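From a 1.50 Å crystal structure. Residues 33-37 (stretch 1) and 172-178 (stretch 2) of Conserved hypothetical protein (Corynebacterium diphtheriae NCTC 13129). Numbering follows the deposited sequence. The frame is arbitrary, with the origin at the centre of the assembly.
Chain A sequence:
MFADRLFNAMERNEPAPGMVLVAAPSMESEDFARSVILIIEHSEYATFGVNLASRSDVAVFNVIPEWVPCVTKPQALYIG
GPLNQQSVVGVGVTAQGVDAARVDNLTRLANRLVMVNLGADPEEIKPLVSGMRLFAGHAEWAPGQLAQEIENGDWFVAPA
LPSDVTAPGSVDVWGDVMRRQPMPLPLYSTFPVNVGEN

Stretch 1 33-37: ARSVI
Stretch 2 172-178: DVWGDVM

How are the two backbones arranged? Ala33 to Ser35 form a loop in which Arg34 takes left-handed angles (phi/psi 53/35); Ser35 (-84/158) then leads into a strand at Val36 (-133/99) and Ile37 (-101/111). Against it packs the first part of a helix, Val173 to Met178, with phi near -60° and psi near -40°. The closest register pairs Val36 CA with Trp174 CA at 5.9 Å. Beyond Val36 the strand leads away from the helix, so that the side chain of Ile37 is out of reach. No hydrogen bond crosses between the stretches.

What holds the helix end that meets the strand residue Val36? Asp172 (-95/96) is the N-cap. With chi1 t and chi2 -20°, its OD1 accepts from Gly175 N at 2.9 Å, nearly straight at 170°, satisfying an amide that has no earlier helical carbonyl to use. Asp176 N to Asp172 O, also 2.9 Å, begins the backbone ladder. An ideal CB on Gly175 would lie 3.1 Å from Asp172 CG, so the absent side chain leaves room for the cap.

Why does Arg34 lie over Trp174? Trp174 has chi1 t and chi2 90°, and Arg34 follows m, m, t with chi4 100°, laying its chain across one indole face. Arg34 CD sits 3.6 Å from the centroid of the Trp174 six-membered ring, a CH-pi contact 11° off the normal; Arg34 CZ lies 4.5 Å from that centroid, 25° off, a cation-pi contact of positive charge with the pi cloud. Ser35 O approaches the ring edge, 3.4 Å from Trp174 CD1.

How does Val36 fill the remaining space? Its CA-to-CB bond points toward the helix, and with chi1 t, its two methyls lie against the helix face formed by Val173, Trp174 and Val177. Val36 CG2 lies 3.5 Å from Trp174 CA and 4.0 Å from Val173 CG1, and Val36 CG1 lies 4.0 Å from Val177 CG2. Val173 and Val177, also t and one helical turn apart, complete this apolar packing.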

# COMPACT_ATOMS: atom_id res chain seq x y z
N ALA A 33 11.82 -6.30 -3.96
CA ALA A 33 12.33 -5.50 -5.06
C ALA A 33 11.19 -4.71 -5.70
O ALA A 33 10.11 -5.26 -5.99
CB ALA A 33 13.02 -6.38 -6.10
N ARG A 34 11.44 -3.42 -5.90
CA ARG A 34 10.50 -2.52 -6.55
C ARG A 34 9.11 -2.55 -5.91
O ARG A 34 8.10 -2.39 -6.59
CB ARG A 34 10.43 -2.81 -8.05
CG ARG A 34 11.81 -2.72 -8.75
CD ARG A 34 12.49 -1.35 -8.59
NE ARG A 34 13.92 -1.40 -8.91
CZ ARG A 34 14.46 -1.02 -10.07
NH1 ARG A 34 15.77 -1.10 -10.23
NH2 ARG A 34 13.71 -0.55 -11.05
N SER A 35 9.08 -2.74 -4.60
CA SER A 35 7.83 -2.71 -3.86
C SER A 35 7.43 -1.29 -3.50
O SER A 35 8.26 -0.36 -3.46
CB SER A 35 7.93 -3.58 -2.60
OG SER A 35 8.97 -3.18 -1.74
N VAL A 36 6.14 -1.13 -3.25
CA VAL A 36 5.55 0.10 -2.74
C VAL A 36 4.65 -0.32 -1.61
O VAL A 36 3.53 -0.79 -1.84
CB VAL A 36 4.72 0.83 -3.81
CG1 VAL A 36 4.06 2.08 -3.24
CG2 VAL A 36 5.60 1.17 -5.02
N ILE A 37 5.15 -0.18 -0.38
CA ILE A 37 4.46 -0.79 0.76
C ILE A 37 3.64 0.24 1.51
O ILE A 37 4.19 1.14 2.13
CB ILE A 37 5.45 -1.52 1.69
CG1 ILE A 37 6.16 -2.63 0.89
CG2 ILE A 37 4.71 -2.12 2.90
CD1 ILE A 37 7.29 -3.27 1.61
N ASP A 172 2.80 0.27 -13.75
CA ASP A 172 4.02 0.06 -12.99
C ASP A 172 3.85 0.92 -11.73
O ASP A 172 4.08 2.13 -11.75
CB ASP A 172 5.24 0.51 -13.82
CG ASP A 172 6.56 0.26 -13.11
OD1 ASP A 172 6.57 0.11 -11.87
OD2 ASP A 172 7.60 0.20 -13.80
N VAL A 173 3.40 0.30 -10.64
CA VAL A 173 3.03 1.07 -9.46
C VAL A 173 4.25 1.79 -8.89
O VAL A 173 4.19 2.98 -8.54
CB VAL A 173 2.37 0.20 -8.38
CG1 VAL A 173 2.15 1.00 -7.11
CG2 VAL A 173 1.05 -0.36 -8.89
N TRP A 174 5.37 1.07 -8.82
CA TRP A 174 6.63 1.64 -8.33
C TRP A 174 7.07 2.83 -9.20
O TRP A 174 7.38 3.90 -8.68
CB TRP A 174 7.71 0.55 -8.28
CG TRP A 174 9.01 1.00 -7.72
CD1 TRP A 174 9.39 0.96 -6.40
CD2 TRP A 174 10.12 1.52 -8.44
NE1 TRP A 174 10.67 1.44 -6.27
CE2 TRP A 174 11.14 1.80 -7.50
CE3 TRP A 174 10.37 1.78 -9.80
CZ2 TRP A 174 12.38 2.33 -7.87
CZ3 TRP A 174 11.60 2.31 -10.16
CH2 TRP A 174 12.59 2.58 -9.20
N GLY A 175 7.06 2.65 -10.51
CA GLY A 175 7.39 3.74 -11.43
C GLY A 175 6.49 4.96 -11.27
O GLY A 175 6.98 6.09 -11.26
N ASP A 176 5.19 4.73 -11.15
CA ASP A 176 4.24 5.84 -11.03
C ASP A 176 4.48 6.61 -9.73
O ASP A 176 4.44 7.84 -9.72
CB ASP A 176 2.79 5.33 -11.06
CG ASP A 176 2.38 4.81 -12.43
OD1 ASP A 176 3.18 4.84 -13.39
OD2 ASP A 176 1.20 4.38 -12.56
N VAL A 177 4.74 5.90 -8.64
CA VAL A 177 4.99 6.59 -7.37
C VAL A 177 6.29 7.39 -7.44
O VAL A 177 6.35 8.52 -6.97
CB VAL A 177 5.01 5.63 -6.16
CG1 VAL A 177 5.35 6.39 -4.88
CG2 VAL A 177 3.66 4.92 -6.03
N MSE A 178 7.33 6.82 -8.05
CA MSE A 178 8.61 7.52 -8.20
C MSE A 178 8.44 8.83 -8.99
O MSE A 178 9.07 9.83 -8.68
CB MSE A 178 9.64 6.61 -8.89
CG MSE A 178 10.16 5.48 -8.01
SE MSE A 178 11.36 6.10 -6.59
CE MSE A 178 12.95 6.39 -7.67